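Lantibiotic dehydratase (Microbispora corallina, PDB 5EHK) probably dehydrates serine and threonine residues of the precursor peptide during biosynthesis of the lantibiotic NAI-107, in a tRNA-dependent reaction that presumably draws on glutamyl-tRNA. Local coordinates at residues V11-P17 with L783-P789; R153-K159 with E375-E380; G504-V508 with F520-A525. All coordinates share one frame; numbering follows the deposited sequence.

Interaction 1. Residues V11-P17 with L783-P789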
ATOM      1  N   VAL A  11       6.342  32.846  31.312  1.00 36.70           N
ATOM      2  CA  VAL A  11       7.492  33.301  30.536  1.00 33.29           C
ATOM      3  C   VAL A  11       7.513  32.612  29.197  1.00 38.12           C
ATOM      4  O   VAL A  11       6.850  31.584  29.014  1.00 39.19           O
ATOM      5  CB  VAL A  11       8.828  33.028  31.237  1.00 35.02           C
ATOM      6  CG1 VAL A  11       8.848  33.690  32.598  1.00 38.58           C
ATOM      7  CG2 VAL A  11       9.063  31.533  31.360  1.00 36.00           C
ATOM      8  N   PHE A  12       8.274  33.182  28.266  1.00 31.14           N
ATOM      9  CA  PHE A  12       8.435  32.612  26.944  1.00 25.51           C
ATOM     10  C   PHE A  12       9.773  33.029  26.391  1.00 26.77           C
ATOM     11  O   PHE A  12      10.390  33.930  26.932  1.00 33.52           O
ATOM     12  CB  PHE A  12       7.287  33.010  26.004  1.00 26.87           C
ATOM     13  CG  PHE A  12       7.014  34.492  25.933  1.00 33.10           C
ATOM     14  CD1 PHE A  12       7.917  35.359  25.322  1.00 33.66           C
ATOM     15  CD2 PHE A  12       5.829  35.012  26.439  1.00 29.98           C
ATOM     16  CE1 PHE A  12       7.658  36.709  25.239  1.00 29.11           C
ATOM     17  CE2 PHE A  12       5.566  36.360  26.357  1.00 29.06           C
ATOM     18  CZ  PHE A  12       6.485  37.208  25.758  1.00 29.83           C
ATOM     19  N   MET A  13      10.249  32.345  25.352  1.00 27.31           N
ATOM     20  CA  MET A  13      11.537  32.683  24.753  1.00 26.55           C
ATOM     21  C   MET A  13      11.311  33.493  23.487  1.00 25.94           C
ATOM     22  O   MET A  13      10.256  33.406  22.875  1.00 27.45           O
ATOM     23  CB  MET A  13      12.374  31.434  24.460  1.00 26.58           C
ATOM     24  CG  MET A  13      13.838  31.730  24.144  1.00 27.05           C
ATOM     25  SD  MET A  13      14.827  30.334  23.544  1.00 33.89           S
ATOM     26  CE  MET A  13      14.188  30.126  21.877  1.00 25.98           C
ATOM     27  N   VAL A  14      12.300  34.292  23.109  1.00 27.95           N
ATOM     28  CA  VAL A  14      12.200  35.139  21.934  1.00 26.48           C
ATOM     29  C   VAL A  14      13.411  34.844  21.097  1.00 29.06           C
ATOM     30  O   VAL A  14      14.511  34.727  21.642  1.00 28.18           O
ATOM     31  CB  VAL A  14      12.229  36.630  22.305  1.00 22.79           C
ATOM     32  CG1 VAL A  14      12.129  37.483  21.057  1.00 25.57           C
ATOM     33  CG2 VAL A  14      11.100  36.952  23.268  1.00 26.71           C
ATOM     34  N   ARG A  15      13.201  34.646  19.797  1.00 26.88           N
ATOM     35  CA  ARG A  15      14.303  34.513  18.849  1.00 24.69           C
ATOM     36  C   ARG A  15      14.303  35.771  18.021  1.00 27.53           C
ATOM     37  O   ARG A  15      13.237  36.249  17.635  1.00 34.40           O
ATOM     38  CB  ARG A  15      14.104  33.331  17.900  1.00 27.56           C
ATOM     39  CG  ARG A  15      13.562  32.046  18.494  1.00 25.59           C
ATOM     40  CD  ARG A  15      13.464  30.986  17.399  1.00 29.72           C
ATOM     41  NE  ARG A  15      13.071  29.682  17.919  1.00 30.56           N
ATOM     42  CZ  ARG A  15      11.910  29.098  17.634  1.00 31.21           C
ATOM     43  NH1 ARG A  15      11.031  29.693  16.830  1.00 31.30           N
ATOM     44  NH2 ARG A  15      11.623  27.922  18.156  1.00 29.06           N
ATOM     45  N   THR A  16      15.475  36.322  17.744  1.00 28.23           N
ATOM     46  CA  THR A  16      15.540  37.562  16.977  1.00 26.33           C
ATOM     47  C   THR A  16      16.908  37.825  16.344  1.00 27.22           C
ATOM     48  O   THR A  16      17.930  37.431  16.901  1.00 29.13           O
ATOM     49  CB  THR A  16      15.094  38.730  17.869  1.00 38.40           C
ATOM     50  OG1 THR A  16      13.798  39.167  17.437  1.00 47.17           O
ATOM     51  CG2 THR A  16      16.096  39.898  17.849  1.00 39.43           C
ATOM     52  N   PRO A  17      16.937  38.485  15.170  1.00 26.05           N
ATOM     53  CA  PRO A  17      18.246  38.829  14.592  1.00 30.61           C
ATOM     54  C   PRO A  17      18.876  40.078  15.233  1.00 30.89           C
ATOM     55  O   PRO A  17      18.158  40.873  15.838  1.00 29.69           O
ATOM     56  CB  PRO A  17      17.905  39.091  13.118  1.00 28.85           C
ATOM     57  CG  PRO A  17      16.489  39.565  13.145  1.00 24.80           C
ATOM     58  CD  PRO A  17      15.817  38.873  14.295  1.00 21.20           C
ATOM     59  N   LEU A 783       9.800  40.430  12.621  1.00 29.96           N
ATOM     60  CA  LEU A 783      11.171  39.972  12.512  1.00 31.93           C
ATOM     61  C   LEU A 783      11.558  39.220  13.759  1.00 36.46           C
ATOM     62  O   LEU A 783      12.735  38.923  13.970  1.00 38.26           O
ATOM     63  CB  LEU A 783      12.117  41.158  12.416  1.00 31.96           C
ATOM     64  CG  LEU A 783      12.030  42.072  11.210  1.00 31.92           C
ATOM     65  CD1 LEU A 783      13.268  42.952  11.194  1.00 26.74           C
ATOM     66  CD2 LEU A 783      11.895  41.257   9.949  1.00 30.23           C
ATOM     67  N   ALA A 784      10.575  38.909  14.588  1.00 30.61           N
ATOM     68  CA  ALA A 784      10.855  38.286  15.858  1.00 28.43           C
ATOM     69  C   ALA A 784       9.911  37.130  16.038  1.00 37.08           C
ATOM     70  O   ALA A 784       8.722  37.234  15.721  1.00 41.85           O
ATOM     71  CB  ALA A 784      10.656  39.275  16.956  1.00 33.91           C
ATOM     72  N   GLU A 785      10.447  36.017  16.524  1.00 33.62           N
ATOM     73  CA  GLU A 785       9.642  34.839  16.808  1.00 34.12           C
ATOM     74  C   GLU A 785       9.460  34.731  18.312  1.00 31.64           C
ATOM     75  O   GLU A 785      10.404  34.930  19.080  1.00 33.96           O
ATOM     76  CB  GLU A 785      10.311  33.575  16.254  1.00 30.53           C
ATOM     77  CG  GLU A 785       9.530  32.896  15.137  1.00 37.69           C
ATOM     78  CD  GLU A 785      10.418  32.020  14.248  1.00 48.69           C
ATOM     79  OE1 GLU A 785      11.331  31.358  14.794  1.00 45.30           O
ATOM     80  OE2 GLU A 785      10.231  32.029  13.001  1.00 52.04           O
ATOM     81  N   ILE A 786       8.244  34.434  18.731  1.00 24.30           N
ATOM     82  CA  ILE A 786       7.973  34.191  20.133  1.00 28.64           C
ATOM     83  C   ILE A 786       7.677  32.708  20.326  1.00 25.31           C
ATOM     84  O   ILE A 786       6.814  32.160  19.646  1.00 27.77           O
ATOM     85  CB  ILE A 786       6.795  35.063  20.604  1.00 27.84           C
ATOM     86  CG1 ILE A 786       7.216  36.531  20.544  1.00 37.19           C
ATOM     87  CG2 ILE A 786       6.384  34.694  21.994  1.00 23.33           C
ATOM     88  CD1 ILE A 786       6.076  37.499  20.628  1.00 39.47           C
ATOM     89  N   VAL A 787       8.419  32.041  21.202  1.00 21.07           N
ATOM     90  CA  VAL A 787       8.133  30.640  21.496  1.00 20.18           C
ATOM     91  C   VAL A 787       7.392  30.504  22.812  1.00 22.41           C
ATOM     92  O   VAL A 787       7.964  30.676  23.888  1.00 26.11           O
ATOM     93  CB  VAL A 787       9.404  29.798  21.603  1.00 21.72           C
ATOM     94  CG1 VAL A 787       9.034  28.337  21.693  1.00 20.21           C
ATOM     95  CG2 VAL A 787      10.290  30.028  20.411  1.00 22.02           C
ATOM     96  N   VAL A 788       6.124  30.150  22.736  1.00 20.24           N
ATOM     97  CA  VAL A 788       5.312  30.077  23.930  1.00 19.53           C
ATOM     98  C   VAL A 788       4.850  28.667  24.229  1.00 17.22           C
ATOM     99  O   VAL A 788       4.109  28.097  23.468  1.00 18.02           O
ATOM    100  CB  VAL A 788       4.127  31.085  23.841  1.00 21.54           C
ATOM    101  CG1 VAL A 788       3.812  31.435  22.405  1.00 24.04           C
ATOM    102  CG2 VAL A 788       2.894  30.605  24.627  1.00 21.19           C
ATOM    103  N   PRO A 789       5.334  28.090  25.337  1.00 19.90           N
ATOM    104  CA  PRO A 789       4.895  26.768  25.811  1.00 17.30           C
ATOM    105  C   PRO A 789       3.480  26.832  26.365  1.00 18.51           C
ATOM    106  O   PRO A 789       3.060  27.886  26.803  1.00 22.87           O
ATOM    107  CB  PRO A 789       5.881  26.450  26.940  1.00 16.58           C
ATOM    108  CG  PRO A 789       7.081  27.334  26.648  1.00 23.09           C
ATOM    109  CD  PRO A 789       6.514  28.585  26.065  1.00 18.87           C
TER
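F12 and I786 pack closely in this antiparallel strand pair. With chi1 at 52°, CG of F12 sits between its backbone N and carbonyl carbon, and this turns the ring to the face of the sheet that carries V14 and I786, where CG2 of I786 lies over one ring face, 4.0 Å from the ring centroid and offset toward the rim: a CH-pi contact. Next to them, M13 and V787 are a hydrogen-bonded pair, M13 N to V787 O at 3.2 Å and V787 N to M13 O at 2.8 Å, with their side chains side by side and pointing the same way. R15 and E785 repeat that bonding two residues on. On the face shared by M13, R15, E785 and V787, the extended R15 chain, CG to NE, carries the guanidinium across to V787, whose CG2 lies over the centre of one face. NH1 then meets OE1 of E785 at 2.6 Å, from above the carboxylate plane, the two flat groups standing at 90°.

Past the R15/E785 pair no further backbone bonds join the two segments. T16 and L783 are partly exposed, while P17 and A784 stay buried. The hydroxyl of T16 turns back in a weak bond to R15 O, grazing CB of A784. R735 offers E785 OE2 only a long, weak ion pair. Strand 785-792 thus joins strand 6-17 to strand 500-508 through a largely apolar pairing, in which a methyl over one face and a carboxylate at the edge position the R15 guanidinium and pair its charge with that of buried E785.

Interaction 2. Residues R153-K159 with E375-E380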
ATOM      1  N   ARG A 153       7.855  37.919  28.871  1.00 34.65           N
ATOM      2  CA  ARG A 153       6.865  37.581  29.877  1.00 29.89           C
ATOM      3  C   ARG A 153       5.505  38.106  29.499  1.00 29.97           C
ATOM      4  O   ARG A 153       5.381  39.126  28.831  1.00 31.53           O
ATOM      5  CB  ARG A 153       7.298  38.196  31.204  1.00 42.72           C
ATOM      6  CG  ARG A 153       6.355  37.982  32.368  1.00 50.11           C
ATOM      7  CD  ARG A 153       6.930  38.650  33.583  1.00 47.52           C
ATOM      8  NE  ARG A 153       8.215  38.022  33.867  1.00 51.80           N
ATOM      9  CZ  ARG A 153       8.371  36.938  34.619  1.00 52.01           C
ATOM     10  NH1 ARG A 153       7.318  36.360  35.191  1.00 46.94           N
ATOM     11  NH2 ARG A 153       9.589  36.444  34.806  1.00 56.27           N
ATOM     12  N   PHE A 154       4.475  37.404  29.939  1.00 29.19           N
ATOM     13  CA  PHE A 154       3.138  37.935  29.841  1.00 33.65           C
ATOM     14  C   PHE A 154       2.891  38.793  31.069  1.00 40.70           C
ATOM     15  O   PHE A 154       3.316  38.465  32.183  1.00 45.89           O
ATOM     16  CB  PHE A 154       2.107  36.827  29.741  1.00 35.78           C
ATOM     17  CG  PHE A 154       2.117  36.118  28.420  1.00 41.15           C
ATOM     18  CD1 PHE A 154       1.743  36.784  27.260  1.00 31.37           C
ATOM     19  CD2 PHE A 154       2.477  34.771  28.339  1.00 38.61           C
ATOM     20  CE1 PHE A 154       1.745  36.128  26.043  1.00 34.51           C
ATOM     21  CE2 PHE A 154       2.474  34.107  27.121  1.00 29.71           C
ATOM     22  CZ  PHE A 154       2.105  34.784  25.974  1.00 30.56           C
ATOM     23  N   ASP A 155       2.204  39.900  30.846  1.00 41.52           N
ATOM     24  CA  ASP A 155       2.078  40.949  31.832  1.00 45.16           C
ATOM     25  C   ASP A 155       0.724  41.602  31.638  1.00 54.79           C
ATOM     26  O   ASP A 155      -0.141  41.063  30.928  1.00 53.66           O
ATOM     27  CB  ASP A 155       3.193  41.967  31.595  1.00 52.17           C
ATOM     28  CG  ASP A 155       3.523  42.769  32.826  1.00 57.77           C
ATOM     29  OD1 ASP A 155       3.123  42.326  33.921  1.00 55.14           O
ATOM     30  OD2 ASP A 155       4.206  43.815  32.698  1.00 57.41           O
ATOM     31  N   THR A 156       0.530  42.766  32.254  1.00 59.38           N
ATOM     32  CA  THR A 156      -0.682  43.533  32.009  1.00 53.97           C
ATOM     33  C   THR A 156      -0.332  44.723  31.129  1.00 48.99           C
ATOM     34  O   THR A 156      -1.209  45.393  30.590  1.00 48.21           O
ATOM     35  CB  THR A 156      -1.368  43.960  33.332  1.00 52.85           C
ATOM     36  OG1 THR A 156      -0.391  44.526  34.213  1.00 49.39           O
ATOM     37  CG2 THR A 156      -1.993  42.741  34.024  1.00 53.07           C
ATOM     38  N   SER A 157       0.962  44.913  30.904  1.00 48.89           N
ATOM     39  CA  SER A 157       1.438  46.050  30.126  1.00 55.75           C
ATOM     40  C   SER A 157       2.467  45.667  29.063  1.00 54.72           C
ATOM     41  O   SER A 157       3.525  45.112  29.381  1.00 53.53           O
ATOM     42  CB  SER A 157       2.021  47.109  31.065  1.00 62.94           C
ATOM     43  OG  SER A 157       3.091  46.575  31.833  1.00 72.06           O
ATOM     44  N   ALA A 158       2.170  45.994  27.809  1.00 49.21           N
ATOM     45  CA  ALA A 158       3.100  45.747  26.709  1.00 44.01           C
ATOM     46  C   ALA A 158       4.400  46.502  26.926  1.00 47.23           C
ATOM     47  O   ALA A 158       4.398  47.572  27.531  1.00 52.02           O
ATOM     48  CB  ALA A 158       2.483  46.148  25.387  1.00 42.29           C
ATOM     49  N   LYS A 159       5.506  45.918  26.468  1.00 40.12           N
ATOM     50  CA  LYS A 159       6.816  46.559  26.512  1.00 40.17           C
ATOM     51  C   LYS A 159       7.708  45.981  25.407  1.00 40.51           C
ATOM     52  O   LYS A 159       7.643  44.787  25.125  1.00 46.26           O
ATOM     53  CB  LYS A 159       7.461  46.355  27.896  1.00 45.38           C
ATOM     54  CG  LYS A 159       8.877  46.941  28.025  1.00 51.32           C
ATOM     55  CD  LYS A 159       9.608  46.536  29.311  1.00 54.00           C
ATOM     56  CE  LYS A 159       9.160  47.309  30.544  1.00 50.82           C
ATOM     57  NZ  LYS A 159      10.204  47.221  31.614  1.00 46.28           N
ATOM     58  N   GLU A 375      14.120  43.446  25.816  1.00 40.37           N
ATOM     59  CA  GLU A 375      13.108  43.104  26.780  1.00 46.46           C
ATOM     60  C   GLU A 375      11.770  43.110  26.071  1.00 42.86           C
ATOM     61  O   GLU A 375      11.437  44.048  25.358  1.00 41.05           O
ATOM     62  CB  GLU A 375      13.149  44.060  27.967  1.00 49.90           C
ATOM     63  CG  GLU A 375      12.217  43.667  29.096  1.00 60.03           C
ATOM     64  CD  GLU A 375      12.309  44.615  30.285  1.00 74.80           C
ATOM     65  OE1 GLU A 375      12.984  45.672  30.169  1.00 71.25           O
ATOM     66  OE2 GLU A 375      11.672  44.307  31.321  1.00 73.57           O
ATOM     67  N   VAL A 376      11.040  42.015  26.212  1.00 40.35           N
ATOM     68  CA  VAL A 376       9.738  41.914  25.595  1.00 37.41           C
ATOM     69  C   VAL A 376       8.686  41.527  26.610  1.00 40.65           C
ATOM     70  O   VAL A 376       8.858  40.573  27.374  1.00 39.51           O
ATOM     71  CB  VAL A 376       9.727  40.915  24.436  1.00 32.77           C
ATOM     72  CG1 VAL A 376       8.301  40.697  23.958  1.00 34.66           C
ATOM     73  CG2 VAL A 376      10.586  41.425  23.290  1.00 36.96           C
ATOM     74  N   ARG A 377       7.606  42.292  26.637  1.00 32.68           N
ATOM     75  CA  ARG A 377       6.478  41.935  27.467  1.00 36.66           C
ATOM     76  C   ARG A 377       5.216  42.029  26.655  1.00 35.21           C
ATOM     77  O   ARG A 377       5.063  42.922  25.831  1.00 34.79           O
ATOM     78  CB  ARG A 377       6.397  42.821  28.708  1.00 45.29           C
ATOM     79  CG  ARG A 377       7.390  42.422  29.770  1.00 50.91           C
ATOM     80  CD  ARG A 377       7.568  43.509  30.790  1.00 67.32           C
ATOM     81  NE  ARG A 377       8.762  43.270  31.591  1.00 72.87           N
ATOM     82  CZ  ARG A 377       8.744  42.723  32.798  1.00 71.81           C
ATOM     83  NH1 ARG A 377       7.587  42.370  33.346  1.00 68.02           N
ATOM     84  NH2 ARG A 377       9.880  42.538  33.455  1.00 74.59           N
ATOM     85  N   LEU A 378       4.311  41.091  26.872  1.00 31.01           N
ATOM     86  CA  LEU A 378       3.083  41.097  26.113  1.00 34.58           C
ATOM     87  C   LEU A 378       1.927  40.989  27.092  1.00 36.40           C
ATOM     88  O   LEU A 378       2.023  40.296  28.098  1.00 33.92           O
ATOM     89  CB  LEU A 378       3.066  39.931  25.123  1.00 36.17           C
ATOM     90  CG  LEU A 378       4.200  39.773  24.112  1.00 31.86           C
ATOM     91  CD1 LEU A 378       4.039  38.429  23.420  1.00 40.40           C
ATOM     92  CD2 LEU A 378       4.194  40.899  23.072  1.00 27.36           C
ATOM     93  N   PRO A 379       0.835  41.707  26.812  1.00 40.30           N
ATOM     94  CA  PRO A 379      -0.321  41.736  27.705  1.00 37.05           C
ATOM     95  C   PRO A 379      -1.039  40.408  27.684  1.00 35.31           C
ATOM     96  O   PRO A 379      -0.792  39.588  26.806  1.00 35.42           O
ATOM     97  CB  PRO A 379      -1.213  42.797  27.069  1.00 33.11           C
ATOM     98  CG  PRO A 379      -0.886  42.735  25.627  1.00 30.49           C
ATOM     99  CD  PRO A 379       0.611  42.532  25.612  1.00 37.86           C
ATOM    100  N   GLU A 380      -1.949  40.226  28.626  1.00 34.75           N
ATOM    101  CA  GLU A 380      -2.717  39.005  28.727  1.00 32.46           C
ATOM    102  C   GLU A 380      -3.650  38.733  27.540  1.00 28.69           C
ATOM    103  O   GLU A 380      -4.024  37.591  27.298  1.00 35.88           O
ATOM    104  CB  GLU A 380      -3.521  39.026  30.033  1.00 32.46           C
ATOM    105  CG  GLU A 380      -2.673  38.992  31.277  1.00 35.50           C
ATOM    106  CD  GLU A 380      -1.909  37.684  31.416  1.00 46.18           C
ATOM    107  OE1 GLU A 380      -2.456  36.637  30.969  1.00 43.21           O
ATOM    108  OE2 GLU A 380      -0.772  37.712  31.960  1.00 39.02           O
TER
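R377 and K159 reach the same glutamate through different chain shapes. In R377, CG stands opposite the carbonyl carbon (chi1 -78°) and the chain continues straight to NE, lifting the guanidinium over its own strand; K159 sets CG opposite its backbone N (chi1 177°) and bends at chi3 (-78°), which swings NZ toward E375. OE2 of E375 takes NE of R377 at 3.1 Å, in the guanidinium plane, and NH2 more weakly. NZ of K159 approaches the same oxygen at 3.3 Å, a weak bond within a salt bridge. At the other end of the guanidinium, NH1 of R377 forms a long salt bridge with D155 OD2 at 3.7 Å, while S157 OG donates to that oxygen at 3.1 Å. One arginine thus bridges two carboxylates on a partly exposed face, and the lysine shares one of them. R153 runs alongside R377, its CD 3.8 Å from NH1.

From R153 to K159 the chain turns across strand 375-379, pairing in parallel on one edge, with L378 N to R153 O at 3.0 Å, and antiparallel on the other, with R377 N to K159 O at 2.9 Å. F154 and L378 occupy the buried face.

All of this belongs to the N-terminal lantibiotic dehydratase family region. Strand 6-17 flanks R153 and F154, and strand 159-162 carries the antiparallel pairing onward past E375. P379 takes the N-cap position before helix 380-395, where E380 is salt-bridged to R383, and L515 of helix 512-516 packs on P379.

Interaction 3. Residues G504-V508 with F520-A525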
ATOM      1  N   GLY A 504       5.595  28.478  18.033  1.00 19.94           N
ATOM      2  CA  GLY A 504       6.448  29.628  17.829  1.00 23.77           C
ATOM      3  C   GLY A 504       5.607  30.566  17.017  1.00 22.82           C
ATOM      4  O   GLY A 504       4.985  30.118  16.068  1.00 23.28           O
ATOM      5  N   VAL A 505       5.542  31.840  17.387  1.00 25.45           N
ATOM      6  CA  VAL A 505       4.700  32.782  16.646  1.00 28.13           C
ATOM      7  C   VAL A 505       5.324  34.148  16.437  1.00 29.47           C
ATOM      8  O   VAL A 505       6.270  34.527  17.126  1.00 31.84           O
ATOM      9  CB  VAL A 505       3.299  32.975  17.278  1.00 27.65           C
ATOM     10  CG1 VAL A 505       2.463  31.685  17.224  1.00 23.91           C
ATOM     11  CG2 VAL A 505       3.421  33.522  18.684  1.00 25.10           C
ATOM     12  N   HIS A 506       4.789  34.860  15.451  1.00 28.08           N
ATOM     13  CA  HIS A 506       5.022  36.280  15.289  1.00 31.04           C
ATOM     14  C   HIS A 506       3.812  36.977  15.900  1.00 30.79           C
ATOM     15  O   HIS A 506       2.659  36.584  15.653  1.00 27.65           O
ATOM     16  CB  HIS A 506       5.051  36.651  13.808  1.00 33.77           C
ATOM     17  CG  HIS A 506       6.210  36.082  13.046  1.00 39.07           C
ATOM     18  ND1 HIS A 506       7.516  36.207  13.465  1.00 37.42           N
ATOM     19  CD2 HIS A 506       6.253  35.418  11.864  1.00 37.82           C
ATOM     20  CE1 HIS A 506       8.314  35.631  12.582  1.00 40.72           C
ATOM     21  NE2 HIS A 506       7.574  35.145  11.601  1.00 41.46           N
ATOM     22  N   VAL A 507       4.069  38.009  16.702  1.00 35.01           N
ATOM     23  CA  VAL A 507       3.009  38.910  17.141  1.00 30.29           C
ATOM     24  C   VAL A 507       3.238  40.250  16.482  1.00 30.46           C
ATOM     25  O   VAL A 507       4.330  40.807  16.588  1.00 34.18           O
ATOM     26  CB  VAL A 507       2.984  39.093  18.654  1.00 30.51           C
ATOM     27  CG1 VAL A 507       1.853  40.029  19.025  1.00 38.00           C
ATOM     28  CG2 VAL A 507       2.804  37.760  19.347  1.00 28.28           C
ATOM     29  N   VAL A 508       2.234  40.753  15.772  1.00 28.82           N
ATOM     30  CA  VAL A 508       2.372  42.037  15.073  1.00 34.10           C
ATOM     31  C   VAL A 508       1.225  43.027  15.328  1.00 33.67           C
ATOM     32  O   VAL A 508       0.079  42.639  15.573  1.00 27.14           O
ATOM     33  CB  VAL A 508       2.568  41.864  13.567  1.00 26.35           C
ATOM     34  CG1 VAL A 508       3.961  41.371  13.276  1.00 23.62           C
ATOM     35  CG2 VAL A 508       1.500  40.942  13.010  1.00 25.89           C
ATOM     36  N   PHE A 520      -3.946  43.669  16.921  1.00 49.59           N
ATOM     37  CA  PHE A 520      -2.744  42.898  16.636  1.00 40.10           C
ATOM     38  C   PHE A 520      -3.116  41.619  15.907  1.00 38.01           C
ATOM     39  O   PHE A 520      -4.289  41.229  15.835  1.00 35.76           O
ATOM     40  CB  PHE A 520      -1.983  42.546  17.917  1.00 30.30           C
ATOM     41  CG  PHE A 520      -2.693  41.554  18.781  1.00 36.12           C
ATOM     42  CD1 PHE A 520      -2.416  40.202  18.676  1.00 33.74           C
ATOM     43  CD2 PHE A 520      -3.649  41.963  19.686  1.00 37.83           C
ATOM     44  CE1 PHE A 520      -3.081  39.293  19.453  1.00 31.80           C
ATOM     45  CE2 PHE A 520      -4.309  41.052  20.474  1.00 34.97           C
ATOM     46  CZ  PHE A 520      -4.027  39.717  20.355  1.00 37.04           C
ATOM     47  N   ARG A 521      -2.099  40.970  15.363  1.00 35.11           N
ATOM     48  CA  ARG A 521      -2.268  39.671  14.755  1.00 32.69           C
ATOM     49  C   ARG A 521      -1.264  38.717  15.383  1.00 28.78           C
ATOM     50  O   ARG A 521      -0.127  39.105  15.641  1.00 30.71           O
ATOM     51  CB  ARG A 521      -2.052  39.768  13.241  1.00 32.02           C
ATOM     52  CG  ARG A 521      -3.313  39.538  12.409  1.00 28.10           C
ATOM     53  CD  ARG A 521      -4.401  40.487  12.812  1.00 37.71           C
ATOM     54  NE  ARG A 521      -5.461  40.600  11.817  1.00 46.88           N
ATOM     55  CZ  ARG A 521      -6.557  41.334  11.985  1.00 44.79           C
ATOM     56  NH1 ARG A 521      -6.719  42.020  13.103  1.00 42.49           N
ATOM     57  NH2 ARG A 521      -7.480  41.400  11.037  1.00 47.63           N
ATOM     58  N   VAL A 522      -1.681  37.486  15.666  1.00 30.43           N
ATOM     59  CA  VAL A 522      -0.707  36.423  15.973  1.00 32.30           C
ATOM     60  C   VAL A 522      -0.519  35.510  14.754  1.00 27.18           C
ATOM     61  O   VAL A 522      -1.487  34.926  14.247  1.00 23.95           O
ATOM     62  CB  VAL A 522      -1.146  35.539  17.138  1.00 30.51           C
ATOM     63  CG1 VAL A 522      -0.073  34.471  17.410  1.00 25.40           C
ATOM     64  CG2 VAL A 522      -1.392  36.373  18.360  1.00 20.98           C
ATOM     65  N   VAL A 523       0.709  35.396  14.273  1.00 22.69           N
ATOM     66  CA  VAL A 523       0.956  34.586  13.086  1.00 24.04           C
ATOM     67  C   VAL A 523       1.782  33.338  13.458  1.00 30.69           C
ATOM     68  O   VAL A 523       2.917  33.462  13.938  1.00 29.74           O
ATOM     69  CB  VAL A 523       1.661  35.416  12.003  1.00 23.77           C
ATOM     70  CG1 VAL A 523       1.999  34.562  10.774  1.00 29.81           C
ATOM     71  CG2 VAL A 523       0.786  36.579  11.612  1.00 23.26           C
ATOM     72  N   LEU A 524       1.200  32.146  13.295  1.00 24.48           N
ATOM     73  CA  LEU A 524       1.932  30.913  13.607  1.00 29.75           C
ATOM     74  C   LEU A 524       3.129  30.808  12.688  1.00 26.03           C
ATOM     75  O   LEU A 524       2.984  30.852  11.476  1.00 36.13           O
ATOM     76  CB  LEU A 524       1.046  29.684  13.442  1.00 26.79           C
ATOM     77  CG  LEU A 524       0.232  29.238  14.656  1.00 24.46           C
ATOM     78  CD1 LEU A 524      -0.271  30.424  15.474  1.00 21.25           C
ATOM     79  CD2 LEU A 524      -0.955  28.412  14.188  1.00 22.71           C
ATOM     80  N   ALA A 525       4.314  30.684  13.270  1.00 30.46           N
ATOM     81  CA  ALA A 525       5.550  30.799  12.511  1.00 33.55           C
ATOM     82  C   ALA A 525       5.800  29.540  11.701  1.00 44.23           C
ATOM     83  O   ALA A 525       5.325  28.466  12.065  1.00 41.02           O
ATOM     84  CB  ALA A 525       6.710  31.079  13.445  1.00 33.72           C
TER
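V505 meets V522 and L524 on one face of this antiparallel pair. Its CB lies 3.4 Å from V523 O and 3.7 Å from CG1 of V522. Of the two branches, CG1 stands opposite the carbonyl carbon (chi1 -65°), which lays it alongside L524, 3.5 Å from CD1; CG2 turns the other way and meets V522 CG1 at 3.8 Å. CG1 touches both L524 and V522, while CG2 meets V522 alone among the side chains of the partner segment.

Five backbone hydrogen bonds hold the strands. H506 and V523 exchange two, H506 N to V523 O at 2.8 Å and V523 N to H506 O at 2.7 Å; V508 and R521 exchange two more, and A525 N closes the row on G504 O. On the opposite face CB of H506 lies 4.0 Å from CB of V523. CG2 of V508 rests against CB of R521 before the arginine bends off at chi2. The H506 ring has ND1 bonded to A784 O, and its side chain touches E785.

Both strands fall in the N-terminal lantibiotic dehydratase family region and follow each other in sequence, joined by a connection that holds the short helix 512-516. Strand 785-792 runs along the other edge of 504-508, and strand 685-693 lies parallel to 521-524 on its far edge. Helix 380-395 packs across the valine face, with I386 on V505, E385 on V522 and L393 on L524.

In the fold
Interaction 1 joins the other two. Its strand 6-17 neighbours strand 147-155 of interaction 2, and its strand 785-792 neighbours strand 500-508 of interaction 3. F12 and I786 pack against L378, F12 meets F154 edge-to-face, and the backbones of I786 and V505 are hydrogen-bonded, I786 N to V505 O. Interactions 1 and 3 are buried, whereas interaction 2 is partly exposed, and the chemistry follows: aliphatic packing dominates interaction 3, interaction 1 adds a single ion pair to an apolar pairing, and interaction 2 carries a charged network on its outer face. Interactions 2 and 3 do not touch. In sequence, both lie within the long loop closed by interaction 1.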